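Local structure of methylocystis parvus OBBP MbnE (Methylocystis parvus OBBP, 5ICQ) at residues Gly98-Ser103 and Val127-Asp132; Phe108-Leu113 and Ile196-Pro201; Arg384-Pro389 and Val551-Ala556; Ala396-Gly401 and Ser563-Val568. The protein is a periplasmic binding protein that probably captures the copper-chelating peptide methanobactin and hands it on for uptake into the cell. All blocks are in the same frame, centred on the assembly; numbering follows the deposited sequence.

Contact 1: residues Gly98-Ser103 and Val127-Asp132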
loop_
_atom_site.group_PDB
_atom_site.type_symbol
_atom_site.label_atom_id
_atom_site.label_comp_id
_atom_site.label_asym_id
_atom_site.label_seq_id
_atom_site.Cartn_x
_atom_site.Cartn_y
_atom_site.Cartn_z
ATOM N N GLY A 98 -8.491 -13.383 10.742
ATOM C CA GLY A 98 -7.221 -13.665 11.376
ATOM C C GLY A 98 -7.344 -13.898 12.871
ATOM O O GLY A 98 -8.409 -13.784 13.478
ATOM N N LEU A 99 -6.202 -14.226 13.479
ATOM C CA LEU A 99 -6.156 -14.367 14.929
ATOM C C LEU A 99 -6.435 -13.044 15.635
ATOM O O LEU A 99 -7.034 -13.024 16.718
ATOM C CB LEU A 99 -4.795 -14.910 15.343
ATOM C CG LEU A 99 -4.568 -16.383 15.034
ATOM C CD1 LEU A 99 -3.074 -16.722 15.209
ATOM C CD2 LEU A 99 -5.443 -17.241 15.932
ATOM N N MET A 100 -5.989 -11.931 15.055
ATOM C CA MET A 100 -6.182 -10.621 15.654
ATOM C C MET A 100 -6.676 -9.659 14.585
ATOM O O MET A 100 -6.473 -9.874 13.387
ATOM C CB MET A 100 -4.893 -10.105 16.313
ATOM C CG MET A 100 -4.402 -11.010 17.465
ATOM S SD MET A 100 -2.918 -10.363 18.296
ATOM C CE MET A 100 -3.672 -9.092 19.320
ATOM N N ALA A 101 -7.366 -8.615 15.035
ATOM C CA ALA A 101 -7.996 -7.638 14.157
ATOM C C ALA A 101 -7.173 -6.359 14.183
ATOM O O ALA A 101 -6.796 -5.885 15.256
ATOM C CB ALA A 101 -9.435 -7.354 14.610
ATOM N N ARG A 102 -6.906 -5.791 13.016
ATOM C CA ARG A 102 -6.080 -4.592 12.933
ATOM C C ARG A 102 -6.957 -3.350 13.094
ATOM O O ARG A 102 -7.972 -3.210 12.408
ATOM C CB ARG A 102 -5.348 -4.557 11.593
ATOM C CG ARG A 102 -4.428 -3.367 11.441
ATOM C CD ARG A 102 -3.535 -3.551 10.211
ATOM N NE ARG A 102 -2.509 -2.513 10.114
ATOM C CZ ARG A 102 -1.512 -2.538 9.233
ATOM N NH1 ARG A 102 -1.402 -3.556 8.388
ATOM N NH2 ARG A 102 -0.612 -1.561 9.206
ATOM N N SER A 103 -6.593 -2.469 14.022
ATOM C CA SER A 103 -7.258 -1.177 14.105
ATOM C C SER A 103 -6.641 -0.240 13.082
ATOM O O SER A 103 -5.430 0.015 13.118
ATOM C CB SER A 103 -7.142 -0.550 15.490
ATOM O OG SER A 103 -7.686 0.763 15.427
ATOM N N VAL A 127 5.900 -16.248 20.534
ATOM C CA VAL A 127 4.539 -15.759 20.713
ATOM C C VAL A 127 3.587 -16.943 20.807
ATOM O O VAL A 127 3.656 -17.870 19.993
ATOM C CB VAL A 127 4.131 -14.794 19.584
ATOM C CG1 VAL A 127 4.279 -15.445 18.201
ATOM C CG2 VAL A 127 2.717 -14.274 19.815
ATOM N N THR A 128 2.720 -16.925 21.816
ATOM C CA THR A 128 1.646 -17.899 21.958
ATOM C C THR A 128 0.307 -17.183 21.870
ATOM O O THR A 128 0.094 -16.163 22.534
ATOM C CB THR A 128 1.741 -18.665 23.283
ATOM O OG1 THR A 128 2.957 -19.426 23.307
ATOM C CG2 THR A 128 0.554 -19.621 23.436
ATOM N N PHE A 129 -0.589 -17.721 21.053
ATOM C CA PHE A 129 -1.943 -17.201 20.922
ATOM C C PHE A 129 -2.886 -18.064 21.745
ATOM O O PHE A 129 -2.879 -19.292 21.612
ATOM C CB PHE A 129 -2.379 -17.192 19.459
ATOM C CG PHE A 129 -1.557 -16.283 18.600
ATOM C CD1 PHE A 129 -1.881 -14.940 18.487
ATOM C CD2 PHE A 129 -0.462 -16.768 17.905
ATOM C CE1 PHE A 129 -1.120 -14.080 17.683
ATOM C CE2 PHE A 129 0.305 -15.922 17.102
ATOM C CZ PHE A 129 -0.024 -14.576 16.993
ATOM N N HIS A 130 -3.683 -17.424 22.596
ATOM C CA HIS A 130 -4.746 -18.095 23.341
ATOM C C HIS A 130 -6.049 -17.905 22.575
ATOM O O HIS A 130 -6.559 -16.785 22.484
ATOM C CB HIS A 130 -4.875 -17.526 24.751
ATOM C CG HIS A 130 -3.746 -17.878 25.661
ATOM N ND1 HIS A 130 -2.466 -17.401 25.479
ATOM C CD2 HIS A 130 -3.709 -18.643 26.778
ATOM C CE1 HIS A 130 -1.686 -17.867 26.438
ATOM N NE2 HIS A 130 -2.417 -18.618 27.243
ATOM N N LEU A 131 -6.602 -19.000 22.048
ATOM C CA LEU A 131 -7.785 -18.910 21.202
ATOM C C LEU A 131 -9.051 -18.713 22.025
ATOM O O LEU A 131 -9.193 -19.269 23.118
ATOM C CB LEU A 131 -7.924 -20.171 20.346
ATOM C CG LEU A 131 -6.672 -20.573 19.565
ATOM C CD1 LEU A 131 -6.942 -21.815 18.727
ATOM C CD2 LEU A 131 -6.221 -19.422 18.699
ATOM N N ASP A 132 -9.982 -17.938 21.479
ATOM C CA ASP A 132 -11.262 -17.689 22.145
ATOM C C ASP A 132 -12.136 -18.932 22.026
ATOM O O ASP A 132 -12.460 -19.341 20.902
ATOM C CB ASP A 132 -11.969 -16.491 21.510
ATOM C CG ASP A 132 -13.119 -15.959 22.364
ATOM O OD1 ASP A 132 -13.856 -16.769 22.965
ATOM O OD2 ASP A 132 -13.269 -14.720 22.440
#
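Leu-99 and Phe-129 mark the nearest passage of the two backbones, with a CA-CA distance of 7.9 Å, too far for the backbones to pair directly, so the join is made by side chains. Leu-99 sits just ahead of strand 100-103 and turns its side chain toward the other strand. With chi1 at -73° its CG lies on the backbone N side, and from there the two methyls part company. CD1 of Leu-99 drops onto the Phe-129 ring almost along the normal, 3.7 Å from the ring centroid and 10° off the perpendicular, a CH-pi contact over the middle of the face. CD2 of Leu-99 goes to the neighbouring leucine instead, meeting CD2 of Leu-131 at 3.6 Å. Met-100 reaches the same ring from another direction: its chain bends at the last torsion, and SD comes up near the ring plane, 4.2 Å from CE1 of Phe-129. The opposite face of the ring is covered, toward its rim, by CG2 of Val-127 from its own strand. Losing the ring to an alanine here is likely to leave a gap beneath CD1 of Leu-99 and deprive the Met-100 sulfur of its neighbour. Both strands belong to one antiparallel sheet, with strand 109-120 pairing to each of them; Ile-118 of that strand touches Met-100 and Phe-129, and Ala-198 of helix 193-198 packs on the same two side chains.

Contact 2: residues Phe108-Leu113 and Ile196-Pro201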
loop_
_atom_site.group_PDB
_atom_site.type_symbol
_atom_site.label_atom_id
_atom_site.label_comp_id
_atom_site.label_asym_id
_atom_site.label_seq_id
_atom_site.Cartn_x
_atom_site.Cartn_y
_atom_site.Cartn_z
ATOM N N PHE A 108 0.126 0.423 12.971
ATOM C CA PHE A 108 0.124 -1.034 12.891
ATOM C C PHE A 108 -0.093 -1.626 14.282
ATOM O O PHE A 108 0.876 -1.972 14.970
ATOM C CB PHE A 108 1.448 -1.527 12.285
ATOM C CG PHE A 108 1.417 -2.962 11.773
ATOM C CD1 PHE A 108 0.267 -3.737 11.853
ATOM C CD2 PHE A 108 2.560 -3.531 11.219
ATOM C CE1 PHE A 108 0.254 -5.056 11.376
ATOM C CE2 PHE A 108 2.559 -4.843 10.754
ATOM C CZ PHE A 108 1.403 -5.607 10.831
ATOM N N THR A 109 -1.355 -1.739 14.711
ATOM C CA THR A 109 -1.687 -2.310 16.015
ATOM C C THR A 109 -2.820 -3.309 15.847
ATOM O O THR A 109 -3.769 -3.060 15.092
ATOM C CB THR A 109 -2.099 -1.243 17.049
ATOM O OG1 THR A 109 -1.049 -0.281 17.208
ATOM C CG2 THR A 109 -2.366 -1.884 18.419
ATOM N N LEU A 110 -2.705 -4.444 16.541
ATOM C CA LEU A 110 -3.656 -5.544 16.444
ATOM C C LEU A 110 -4.355 -5.760 17.780
ATOM O O LEU A 110 -3.749 -5.593 18.836
ATOM C CB LEU A 110 -2.950 -6.838 16.041
ATOM C CG LEU A 110 -2.107 -6.716 14.775
ATOM C CD1 LEU A 110 -1.371 -8.026 14.529
ATOM C CD2 LEU A 110 -3.004 -6.368 13.585
ATOM N N TYR A 111 -5.621 -6.176 17.725
ATOM C CA TYR A 111 -6.449 -6.397 18.900
ATOM C C TYR A 111 -7.141 -7.749 18.791
ATOM O O TYR A 111 -7.167 -8.344 17.713
ATOM C CB TYR A 111 -7.469 -5.258 19.049
ATOM C CG TYR A 111 -6.773 -3.955 19.411
ATOM C CD1 TYR A 111 -6.375 -3.700 20.722
ATOM C CD2 TYR A 111 -6.488 -2.996 18.433
ATOM C CE1 TYR A 111 -5.716 -2.506 21.059
ATOM C CE2 TYR A 111 -5.839 -1.795 18.759
ATOM C CZ TYR A 111 -5.447 -1.568 20.077
ATOM O OH TYR A 111 -4.783 -0.390 20.420
ATOM N N PRO A 112 -7.640 -8.299 19.907
ATOM C CA PRO A 112 -8.121 -9.691 19.883
ATOM C C PRO A 112 -9.238 -9.928 18.873
ATOM O O PRO A 112 -10.131 -9.096 18.673
ATOM C CB PRO A 112 -8.613 -9.928 21.318
ATOM C CG PRO A 112 -7.718 -9.000 22.164
ATOM C CD PRO A 112 -7.563 -7.768 21.282
ATOM N N LEU A 113 -9.172 -11.098 18.238
ATOM C CA LEU A 113 -10.252 -11.599 17.397
ATOM C C LEU A 113 -10.394 -13.085 17.721
ATOM O O LEU A 113 -10.821 -13.426 18.829
ATOM C CB LEU A 113 -9.974 -11.335 15.910
ATOM C CG LEU A 113 -11.159 -11.554 14.940
ATOM C CD1 LEU A 113 -12.489 -10.980 15.490
ATOM C CD2 LEU A 113 -10.863 -10.976 13.559
ATOM N N ILE A 196 2.728 -10.511 11.665
ATOM C CA ILE A 196 2.401 -11.237 10.440
ATOM C C ILE A 196 1.690 -12.547 10.772
ATOM O O ILE A 196 0.700 -12.915 10.127
ATOM C CB ILE A 196 3.680 -11.477 9.615
ATOM C CG1 ILE A 196 4.200 -10.158 9.040
ATOM C CG2 ILE A 196 3.421 -12.478 8.486
ATOM C CD1 ILE A 196 5.612 -10.244 8.533
ATOM N N LEU A 197 2.181 -13.274 11.780
ATOM C CA LEU A 197 1.499 -14.498 12.201
ATOM C C LEU A 197 0.110 -14.201 12.748
ATOM O O LEU A 197 -0.823 -14.992 12.558
ATOM C CB LEU A 197 2.332 -15.228 13.261
ATOM C CG LEU A 197 3.690 -15.749 12.786
ATOM C CD1 LEU A 197 4.529 -16.237 13.967
ATOM C CD2 LEU A 197 3.487 -16.868 11.780
ATOM N N ALA A 198 -0.044 -13.067 13.431
ATOM C CA ALA A 198 -1.320 -12.705 14.031
ATOM C C ALA A 198 -2.390 -12.361 13.003
ATOM O O ALA A 198 -3.580 -12.438 13.323
ATOM C CB ALA A 198 -1.115 -11.529 14.985
ATOM N N ILE A 199 -2.020 -11.965 11.784
ATOM C CA ILE A 199 -3.030 -11.634 10.790
ATOM C C ILE A 199 -3.220 -12.748 9.765
ATOM O O ILE A 199 -3.951 -12.559 8.792
ATOM C CB ILE A 199 -2.720 -10.293 10.102
ATOM C CG1 ILE A 199 -1.346 -10.328 9.424
ATOM C CG2 ILE A 199 -2.792 -9.150 11.114
ATOM C CD1 ILE A 199 -1.028 -9.011 8.636
ATOM N N MET A 200 -2.582 -13.901 9.959
ATOM C CA MET A 200 -2.827 -15.047 9.087
ATOM C C MET A 200 -4.307 -15.429 9.144
ATOM O O MET A 200 -4.886 -15.462 10.233
ATOM C CB MET A 200 -1.976 -16.241 9.536
ATOM C CG MET A 200 -2.196 -17.508 8.724
ATOM S SD MET A 200 -1.589 -18.983 9.572
ATOM C CE MET A 200 -2.856 -19.158 10.828
ATOM N N PRO A 201 -4.954 -15.709 8.006
ATOM C CA PRO A 201 -6.347 -16.180 8.057
ATOM C C PRO A 201 -6.425 -17.573 8.652
ATOM O O PRO A 201 -5.545 -18.406 8.433
ATOM C CB PRO A 201 -6.773 -16.187 6.584
ATOM C CG PRO A 201 -5.475 -16.431 5.845
ATOM C CD PRO A 201 -4.462 -15.626 6.614
#
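Strand 109-120, a member of an antiparallel sheet, meets the C-terminal end of helix 193-198 here, with Leu-110 facing Ala-198 and Ile-199. The CA atoms of Leu-110 and Ala-198 are 7.9 Å apart, and the leucine side chain reaches about halfway across. A chi1 of -53° swings its CG away from the carbonyl carbon and sends both methyls toward the helix end. CD1 of Leu-110 presses on CB of Ala-198 at 3.5 Å, a close fit that the small alanine allows. The other branch, CD2 of Leu-110, meets CG2 of Ile-199 at 3.7 Å; the same isoleucine methyl is also 3.9 Å from CD1 of Leu-110, lying against both prongs of the leucine fork. The two side chains run at about a right angle to each other. This is strand-to-helix packing, made where the helix gives out: Ile-199 is the first residue to leave helical backbone angles, and its N makes a weak bond back to O of Ile-196, 3.3 Å away. Ile-199 carries CG1 between the backbone N and the carbonyl carbon (chi1 58°), while CG2 is the branch turned to the strand. The helix end is also tied to the sheet through a backbone hydrogen bond between Ala-198 and Met-100. On the strand side, Met-100 and Arg-102 of strand 100-103 also touch Leu-110.

Contact 3: residues Arg384-Pro389 and Val551-Ala556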
loop_
_atom_site.group_PDB
_atom_site.type_symbol
_atom_site.label_atom_id
_atom_site.label_comp_id
_atom_site.label_asym_id
_atom_site.label_seq_id
_atom_site.Cartn_x
_atom_site.Cartn_y
_atom_site.Cartn_z
ATOM N N ARG A 384 20.653 12.599 13.250
ATOM C CA ARG A 384 22.054 12.789 12.892
ATOM C C ARG A 384 22.926 11.702 13.504
ATOM O O ARG A 384 23.890 11.251 12.879
ATOM C CB ARG A 384 22.504 14.194 13.312
ATOM C CG ARG A 384 21.837 15.305 12.468
ATOM C CD ARG A 384 22.050 16.716 13.052
ATOM N NE ARG A 384 20.999 17.639 12.604
ATOM C CZ ARG A 384 21.112 18.492 11.583
ATOM N NH1 ARG A 384 22.245 18.578 10.895
ATOM N NH2 ARG A 384 20.085 19.279 11.254
ATOM N N ALA A 385 22.568 11.223 14.693
ATOM C CA ALA A 385 23.308 10.122 15.289
ATOM C C ALA A 385 23.135 8.841 14.477
ATOM O O ALA A 385 24.101 8.093 14.291
ATOM C CB ALA A 385 22.871 9.914 16.742
ATOM N N LEU A 386 21.915 8.574 13.983
ATOM C CA LEU A 386 21.698 7.411 13.118
ATOM C C LEU A 386 22.528 7.502 11.849
ATOM O O LEU A 386 23.015 6.484 11.335
ATOM C CB LEU A 386 20.221 7.282 12.734
ATOM C CG LEU A 386 19.245 6.777 13.786
ATOM C CD1 LEU A 386 17.834 6.754 13.217
ATOM C CD2 LEU A 386 19.651 5.394 14.274
ATOM N N LEU A 387 22.669 8.711 11.310
ATOM C CA LEU A 387 23.373 8.929 10.055
ATOM C C LEU A 387 24.883 9.055 10.223
ATOM O O LEU A 387 25.587 9.106 9.210
ATOM C CB LEU A 387 22.824 10.191 9.378
ATOM C CG LEU A 387 21.356 10.129 8.931
ATOM C CD1 LEU A 387 20.841 11.519 8.547
ATOM C CD2 LEU A 387 21.216 9.180 7.742
ATOM N N ALA A 388 25.390 9.099 11.459
ATOM C CA ALA A 388 26.811 9.371 11.680
ATOM C C ALA A 388 27.758 8.426 10.946
ATOM O O ALA A 388 28.785 8.910 10.438
ATOM C CB ALA A 388 27.131 9.355 13.183
ATOM N N PRO A 389 27.509 7.113 10.854
ATOM C CA PRO A 389 28.459 6.245 10.138
ATOM C C PRO A 389 28.507 6.496 8.639
ATOM O O PRO A 389 29.416 5.974 7.979
ATOM C CB PRO A 389 27.944 4.831 10.439
ATOM C CG PRO A 389 27.047 4.990 11.662
ATOM C CD PRO A 389 26.412 6.327 11.449
ATOM N N VAL A 551 9.892 6.611 14.055
ATOM C CA VAL A 551 9.724 7.815 13.244
ATOM C C VAL A 551 11.082 8.420 12.906
ATOM O O VAL A 551 11.343 8.797 11.755
ATOM C CB VAL A 551 8.809 8.822 13.967
ATOM C CG1 VAL A 551 8.807 10.166 13.253
ATOM C CG2 VAL A 551 7.396 8.264 14.049
ATOM N N THR A 552 11.973 8.500 13.900
ATOM C CA THR A 552 13.328 8.996 13.669
ATOM C C THR A 552 14.006 8.243 12.531
ATOM O O THR A 552 14.565 8.850 11.605
ATOM C CB THR A 552 14.147 8.864 14.963
ATOM O OG1 THR A 552 13.543 9.664 15.984
ATOM C CG2 THR A 552 15.575 9.340 14.757
ATOM N N ALA A 553 13.963 6.910 12.585
ATOM C CA ALA A 553 14.659 6.106 11.587
ATOM C C ALA A 553 14.044 6.270 10.202
ATOM O O ALA A 553 14.770 6.304 9.200
ATOM C CB ALA A 553 14.656 4.631 12.004
ATOM N N VAL A 554 12.716 6.346 10.109
ATOM C CA VAL A 554 12.097 6.461 8.786
ATOM C C VAL A 554 12.396 7.824 8.173
ATOM O O VAL A 554 12.636 7.932 6.965
ATOM C CB VAL A 554 10.577 6.200 8.868
ATOM C CG1 VAL A 554 9.935 6.380 7.499
ATOM C CG2 VAL A 554 10.327 4.792 9.370
ATOM N N ARG A 555 12.360 8.885 8.980
ATOM C CA ARG A 555 12.745 10.201 8.467
ATOM C C ARG A 555 14.179 10.194 7.946
ATOM O O ARG A 555 14.456 10.709 6.859
ATOM C CB ARG A 555 12.585 11.271 9.551
ATOM C CG ARG A 555 11.146 11.657 9.819
ATOM C CD ARG A 555 11.061 12.679 10.931
ATOM N NE ARG A 555 9.673 12.983 11.260
ATOM C CZ ARG A 555 9.299 13.855 12.195
ATOM N NH1 ARG A 555 10.213 14.509 12.899
ATOM N NH2 ARG A 555 8.008 14.061 12.434
ATOM N N ALA A 556 15.110 9.616 8.708
ATOM C CA ALA A 556 16.490 9.533 8.225
ATOM C C ALA A 556 16.578 8.685 6.962
ATOM O O ALA A 556 17.319 9.012 6.028
ATOM C CB ALA A 556 17.403 8.964 9.312
#
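Leu-386 CD1 is the atom that comes closest across this helix pair, resting 3.6 Å from CA of Ala-553. It touches the backbone of helix 547-563 as well as its side chains, because alanine leaves the main chain within range. CD1 of Leu-386 also lies 4.0 Å from CB of Ala-553 and 3.8 Å from CG2 of Thr-552, so a single leucine branch is received by two successive residues. The CB of Leu-386 already points at the partner helix. One residue on, CD2 and CG of Leu-387 are both 4.1 Å from CB of Ala-556. Ala-556 lies one turn beyond Thr-552, to whose carbonyl it gives its backbone N-H, so both leucines meet the same side of that helix. The small side chains of Ala-553 and Ala-556 let the backbones approach to 7.1 Å between the CA atoms of Leu-387 and Ala-556.

Thr-552 presents its methyl to the leucine and its hydroxyl elsewhere: OG1 is hydrogen-bonded to the carbonyl of Glu-548 in its own helix. Further out, Met-537 of helix 532-543 packs on Leu-386, Leu-387 and Ala-556, adding a third helix to the cluster. On the same helix as the leucines, Arg-384 forms a salt bridge with Glu-400, joining helix 381-387 to the end of the next helix. The arrangement is apolar helix-to-helix packing, with two successive leucines of helix 381-387 set against a face of small residues, Thr-552, Ala-553 and Ala-556, on a longer helix.

Contact 4: residues Ala396-Gly401 and Ser563-Val568. With SO4 (sulfate ion), chain D.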
loop_
_atom_site.group_PDB
_atom_site.type_symbol
_atom_site.label_atom_id
_atom_site.label_comp_id
_atom_site.label_asym_id
_atom_site.label_seq_id
_atom_site.Cartn_x
_atom_site.Cartn_y
_atom_site.Cartn_z
ATOM N N ALA A 396 23.225 18.234 2.086
ATOM C CA ALA A 396 22.926 19.250 3.098
ATOM C C ALA A 396 21.532 19.838 2.912
ATOM O O ALA A 396 20.827 20.096 3.895
ATOM C CB ALA A 396 23.978 20.365 3.064
ATOM N N GLU A 397 21.118 20.055 1.656
ATOM C CA GLU A 397 19.805 20.644 1.385
ATOM C C GLU A 397 18.691 19.757 1.933
ATOM O O GLU A 397 17.666 20.246 2.425
ATOM C CB GLU A 397 19.636 20.859 -0.128
ATOM C CG GLU A 397 19.772 19.562 -0.967
ATOM C CD GLU A 397 19.763 19.775 -2.480
ATOM O OE1 GLU A 397 19.505 20.904 -2.951
ATOM O OE2 GLU A 397 20.009 18.787 -3.207
ATOM N N ILE A 398 18.894 18.445 1.891
ATOM C CA ILE A 398 17.895 17.514 2.404
ATOM C C ILE A 398 18.046 17.321 3.912
ATOM O O ILE A 398 17.047 17.189 4.637
ATOM C CB ILE A 398 18.011 16.197 1.614
ATOM C CG1 ILE A 398 17.468 16.429 0.198
ATOM C CG2 ILE A 398 17.266 15.062 2.322
ATOM C CD1 ILE A 398 17.798 15.343 -0.803
ATOM N N LEU A 399 19.284 17.332 4.411
ATOM C CA LEU A 399 19.512 17.165 5.845
ATOM C C LEU A 399 18.827 18.275 6.639
ATOM O O LEU A 399 18.277 18.030 7.715
ATOM C CB LEU A 399 21.013 17.148 6.148
ATOM C CG LEU A 399 21.434 16.804 7.588
ATOM C CD1 LEU A 399 21.119 15.355 7.922
ATOM C CD2 LEU A 399 22.918 17.090 7.803
ATOM N N GLU A 400 18.818 19.494 6.106
ATOM C CA GLU A 400 18.255 20.621 6.841
ATOM C C GLU A 400 16.768 20.847 6.562
ATOM O O GLU A 400 16.178 21.772 7.135
ATOM C CB GLU A 400 19.057 21.892 6.538
ATOM C CG GLU A 400 20.547 21.776 6.884
ATOM C CD GLU A 400 20.817 21.266 8.310
ATOM O OE1 GLU A 400 20.007 21.534 9.224
ATOM O OE2 GLU A 400 21.856 20.601 8.520
ATOM N N GLY A 401 16.142 20.014 5.735
ATOM C CA GLY A 401 14.728 20.160 5.441
ATOM C C GLY A 401 14.380 21.315 4.524
ATOM O O GLY A 401 13.254 21.809 4.569
ATOM N N SER A 563 18.271 11.672 -1.212
ATOM C CA SER A 563 19.594 12.192 -1.542
ATOM C C SER A 563 20.281 11.400 -2.637
ATOM O O SER A 563 21.283 11.877 -3.180
ATOM C CB SER A 563 20.494 12.211 -0.304
ATOM O OG SER A 563 20.040 13.195 0.601
ATOM N N GLY A 564 19.787 10.209 -2.959
ATOM C CA GLY A 564 20.324 9.456 -4.072
ATOM C C GLY A 564 19.761 9.836 -5.422
ATOM O O GLY A 564 20.346 9.472 -6.448
ATOM N N PHE A 565 18.645 10.567 -5.454
ATOM C CA PHE A 565 18.011 10.952 -6.713
ATOM C C PHE A 565 17.847 9.739 -7.624
ATOM O O PHE A 565 18.169 9.769 -8.818
ATOM C CB PHE A 565 18.803 12.081 -7.387
ATOM C CG PHE A 565 18.867 13.308 -6.531
ATOM C CD1 PHE A 565 17.822 14.218 -6.543
ATOM C CD2 PHE A 565 19.913 13.494 -5.625
ATOM C CE1 PHE A 565 17.846 15.337 -5.700
ATOM C CE2 PHE A 565 19.946 14.605 -4.785
ATOM C CZ PHE A 565 18.910 15.526 -4.822
ATOM N N TYR A 566 17.346 8.651 -7.031
ATOM C CA TYR A 566 17.066 7.445 -7.798
ATOM C C TYR A 566 15.825 7.602 -8.652
ATOM O O TYR A 566 15.661 6.873 -9.642
ATOM C CB TYR A 566 16.891 6.247 -6.862
ATOM C CG TYR A 566 18.107 6.003 -6.001
ATOM C CD1 TYR A 566 19.279 5.489 -6.548
ATOM C CD2 TYR A 566 18.086 6.298 -4.640
ATOM C CE1 TYR A 566 20.413 5.271 -5.753
ATOM C CE2 TYR A 566 19.209 6.083 -3.844
ATOM C CZ TYR A 566 20.361 5.579 -4.409
ATOM O OH TYR A 566 21.448 5.368 -3.601
ATOM N N VAL A 567 14.938 8.518 -8.274
ATOM C CA VAL A 567 13.667 8.708 -8.958
ATOM C C VAL A 567 13.469 10.202 -9.149
ATOM O O VAL A 567 14.026 11.020 -8.412
ATOM C CB VAL A 567 12.466 8.111 -8.179
ATOM C CG1 VAL A 567 12.700 6.662 -7.836
ATOM C CG2 VAL A 567 12.230 8.895 -6.911
ATOM N N VAL A 568 12.692 10.560 -10.167
ATOM C CA VAL A 568 12.122 11.899 -10.274
ATOM C C VAL A 568 10.693 11.804 -9.758
ATOM O O VAL A 568 9.841 11.201 -10.435
ATOM C CB VAL A 568 12.157 12.430 -11.711
ATOM C CG1 VAL A 568 11.589 13.868 -11.761
ATOM C CG2 VAL A 568 13.581 12.406 -12.242
HETATM S S SO4 D . 26.391 18.541 -0.120
HETATM O O1 SO4 D . 27.761 18.956 0.162
HETATM O O2 SO4 D . 26.390 17.574 -1.215
HETATM O O3 SO4 D . 25.601 19.712 -0.489
HETATM O O4 SO4 D . 25.843 17.930 1.084
#
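The Ser-563 hydroxyl lies alongside the Ile-398 side chain, its OG nearest CD1 of Ile-398 at 3.4 Å. With chi1 at -72° the CG1 branch of the isoleucine runs on extended toward the other segment, while on the second branch CG2 of Ile-398 is 3.8 Å from OG of Ser-563. That hydroxyl is not left to the methyls, since it is hydrogen-bonded to the carbonyl of Arg-559 and to N of Arg-395. CD1 of Ile-398 also comes obliquely to the ring of Phe-565, 4.2 Å from CZ. Without the Ile-398 side chain, a glycine in its place would probably open a gap beside the Ser-563 hydroxyl and leave the end of the Phe-565 ring less firmly packed. Glu-397 and Phe-565 reach toward each other from opposite directions, OE2 of Glu-397 near the ring plane and 3.8 Å from CZ of Phe-565; carboxylate and ring planes are turned 55° apart. The contact joins the short helix 396-399 to the turn between helix 547-563 and strand 567-572. Helix 396-399 closes in a Schellman motif, where Gly-401 adopts positive phi. Phe-565 likewise has positive phi as the chain leaves its helix. At the start of helix 396-399, N of Ala-396 donates to O4 of a sulfate ion at 2.8 Å, with an N-H...O angle of 152°. Arg-395 NE also binds this sulfate, which probably came from the crystallisation liquor.

Overall arrangement
The contacts fall into two pairs. Contacts 1 and 2 have centres about 5 Å apart and share one antiparallel sheet: N of Ala-101 probably bonds to O of Tyr-111 at 2.7 Å, and CZ of Arg-102 packs 3.4 Å from CD1 of Phe-108. Contacts 3 and 4, about 14 Å apart between centres, are joined by CD1 of Leu-387 packing on CD1 of Leu-399 at 3.9 Å. Within each pair the segments alternate along the chain. The pairs do not touch; contacts 2 and 3 approach to about 11 Å between nearest atoms, while contacts 1 and 4 lie about 41 Å apart between centres, on opposite sides of the chain's centre.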